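Local coordinates for protein tryptophan--tRNA ligase (Campylobacter jejuni subsp. jejuni, PDB 3TZL) that probably attaches tryptophan to tRNA(Trp) at the expense of ATP, working as a homodimeric class I aminoacyl-tRNA synthetase, at residues B[130-135]-B[154-159]. Numbering follows the deposited sequence.
Sequences LMAADI and EIARDI. With TRP (tryptophan), chain J.
Ala-132 and Ala-156 meet methyl to methyl, CB to CB at 3.6 Å, where segments 130-135 and 154-159 come closest. The axes of the two segments come within 8.9 Å at a crossing angle of -73°, a spacing consistent with alanine on both sides. Ile-159 adds its CD1 to the CB of Ala-132, again at 3.6 Å; the seam is wholly apolar and buried. Selenomethionine Met-131 lies on the ligand side of helix 122-137. Its CG stands anti to the backbone N (chi1 172°) and the extended chain runs across one face of the indole: CB and CG lie near indole NE1, SE approaches the ligand's amino N at 3.5 Å, and CE ends 3.8 Å from CE3 of the indole. Ile-135 bridges the two: CG1 lies against indole CZ2 and CH2, and CD1 touches both CH2 and the CB of Ala-156. Asp-134 OD2 accepts the indole NE1-H in a nearly straight bond of 3.0 Å (170°); His-45 also bonds OD2 and Gln-82 bonds OD1, fixing the carboxylate's rotation. Through Ile-135 the alanine crossing adjoins the tryptophan pocket of a class I synthetase, whose aspartate reads the indole N-H.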
loop_
_atom_site.group_PDB
_atom_site.type_symbol
_atom_site.label_atom_id
_atom_site.label_comp_id
_atom_site.label_asym_id
_atom_site.label_seq_id
_atom_site.Cartn_x
_atom_site.Cartn_y
_atom_site.Cartn_z
ATOM N N LEU B 130 0.566 -7.677 -1.105
ATOM C CA LEU B 130 0.784 -7.341 0.290
ATOM C C LEU B 130 1.270 -8.592 1.002
ATOM O O LEU B 130 2.210 -8.549 1.808
ATOM C CB LEU B 130 -0.495 -6.803 0.939
ATOM C CG LEU B 130 -0.413 -6.568 2.463
ATOM C CD1 LEU B 130 0.748 -5.651 2.855
ATOM C CD2 LEU B 130 -1.720 -5.999 2.948
HETATM N N MSE B 131 0.625 -9.712 0.687
HETATM C CA MSE B 131 1.062 -11.011 1.185
HETATM C C MSE B 131 2.503 -11.326 0.771
HETATM O O MSE B 131 3.258 -11.925 1.536
HETATM C CB MSE B 131 0.141 -12.102 0.664
HETATM C CG MSE B 131 0.599 -13.509 0.962
HETATM SE SE MSE B 131 -0.942 -14.739 0.851
HETATM C CE MSE B 131 -0.051 -16.415 1.339
ATOM N N ALA B 132 2.892 -10.934 -0.440
ATOM C CA ALA B 132 4.290 -11.126 -0.830
ATOM C C ALA B 132 5.203 -10.255 0.036
ATOM O O ALA B 132 6.296 -10.666 0.413
ATOM C CB ALA B 132 4.494 -10.840 -2.298
ATOM N N ALA B 133 4.742 -9.059 0.373
ATOM C CA ALA B 133 5.512 -8.218 1.266
ATOM C C ALA B 133 5.664 -8.886 2.646
ATOM O O ALA B 133 6.759 -8.897 3.213
ATOM C CB ALA B 133 4.877 -6.827 1.379
ATOM N N ASP B 134 4.571 -9.447 3.171
ATOM C CA ASP B 134 4.608 -10.166 4.448
ATOM C C ASP B 134 5.706 -11.207 4.435
ATOM O O ASP B 134 6.510 -11.282 5.345
ATOM C CB ASP B 134 3.291 -10.902 4.695
ATOM C CG ASP B 134 2.125 -9.962 4.945
ATOM O OD1 ASP B 134 2.314 -8.917 5.614
ATOM O OD2 ASP B 134 1.013 -10.281 4.465
ATOM N N ILE B 135 5.719 -12.018 3.387
ATOM C CA ILE B 135 6.677 -13.103 3.264
ATOM C C ILE B 135 8.126 -12.618 3.084
ATOM O O ILE B 135 9.029 -13.054 3.806
ATOM C CB ILE B 135 6.258 -14.019 2.113
ATOM C CG1 ILE B 135 4.861 -14.595 2.405
ATOM C CG2 ILE B 135 7.290 -15.112 1.888
ATOM C CD1 ILE B 135 4.169 -15.169 1.203
ATOM N N GLU B 154 3.906 -18.675 -4.833
ATOM C CA GLU B 154 4.547 -18.629 -6.142
ATOM C C GLU B 154 4.632 -17.207 -6.683
ATOM O O GLU B 154 5.653 -16.795 -7.257
ATOM C CB GLU B 154 3.794 -19.520 -7.132
ATOM C CG GLU B 154 3.870 -21.006 -6.813
ATOM C CD GLU B 154 3.054 -21.848 -7.774
ATOM O OE1 GLU B 154 2.281 -21.270 -8.566
ATOM O OE2 GLU B 154 3.183 -23.090 -7.735
ATOM N N ILE B 155 3.557 -16.448 -6.506
ATOM C CA ILE B 155 3.581 -15.041 -6.885
ATOM C C ILE B 155 4.674 -14.300 -6.105
ATOM O O ILE B 155 5.441 -13.520 -6.682
ATOM C CB ILE B 155 2.223 -14.386 -6.642
ATOM C CG1 ILE B 155 1.261 -14.754 -7.769
ATOM C CG2 ILE B 155 2.359 -12.884 -6.533
ATOM C CD1 ILE B 155 -0.198 -14.578 -7.394
ATOM N N ALA B 156 4.765 -14.565 -4.803
ATOM C CA ALA B 156 5.757 -13.885 -3.983
ATOM C C ALA B 156 7.148 -14.274 -4.482
ATOM O O ALA B 156 8.068 -13.457 -4.549
ATOM C CB ALA B 156 5.583 -14.241 -2.538
ATOM N N ARG B 157 7.271 -15.528 -4.880
ATOM C CA ARG B 157 8.505 -16.041 -5.431
ATOM C C ARG B 157 8.885 -15.362 -6.759
ATOM O O ARG B 157 10.056 -15.047 -6.999
ATOM C CB ARG B 157 8.383 -17.552 -5.596
ATOM C CG ARG B 157 9.694 -18.243 -5.774
ATOM C CD ARG B 157 9.507 -19.698 -6.188
ATOM N NE ARG B 157 10.809 -20.332 -6.346
ATOM C CZ ARG B 157 11.468 -20.920 -5.352
ATOM N NH1 ARG B 157 12.660 -21.472 -5.570
ATOM N NH2 ARG B 157 10.929 -20.957 -4.137
ATOM N N ASP B 158 7.898 -15.111 -7.612
ATOM C CA ASP B 158 8.165 -14.427 -8.877
ATOM C C ASP B 158 8.568 -12.962 -8.662
ATOM O O ASP B 158 9.430 -12.430 -9.358
ATOM C CB ASP B 158 6.963 -14.523 -9.826
ATOM C CG ASP B 158 6.712 -15.953 -10.326
ATOM O OD1 ASP B 158 7.659 -16.768 -10.325
ATOM O OD2 ASP B 158 5.565 -16.265 -10.715
ATOM N N ILE B 159 7.935 -12.312 -7.699
ATOM C CA ILE B 159 8.294 -10.944 -7.368
ATOM C C ILE B 159 9.740 -10.877 -6.874
ATOM O O ILE B 159 10.530 -10.054 -7.347
ATOM C CB ILE B 159 7.354 -10.369 -6.292
ATOM C CG1 ILE B 159 5.928 -10.256 -6.839
ATOM C CG2 ILE B 159 7.852 -9.019 -5.837
ATOM C CD1 ILE B 159 4.861 -9.853 -5.772
HETATM N N TRP J . -3.674 -15.198 2.940
HETATM C CA TRP J . -3.573 -15.996 4.166
HETATM C C TRP J . -4.897 -16.678 4.484
HETATM O O TRP J . -4.972 -17.559 5.348
HETATM C CB TRP J . -3.119 -15.128 5.354
HETATM C CG TRP J . -1.783 -14.492 5.112
HETATM C CD1 TRP J . -1.517 -13.167 4.895
HETATM C CD2 TRP J . -0.535 -15.178 5.016
HETATM N NE1 TRP J . -0.164 -12.985 4.686
HETATM C CE2 TRP J . 0.458 -14.209 4.747
HETATM C CE3 TRP J . -0.158 -16.523 5.131
HETATM C CZ2 TRP J . 1.806 -14.544 4.606
HETATM C CZ3 TRP J . 1.183 -16.856 4.982
HETATM C CH2 TRP J . 2.147 -15.868 4.729
HETATM O OXT TRP J . -5.914 -16.351 3.869
#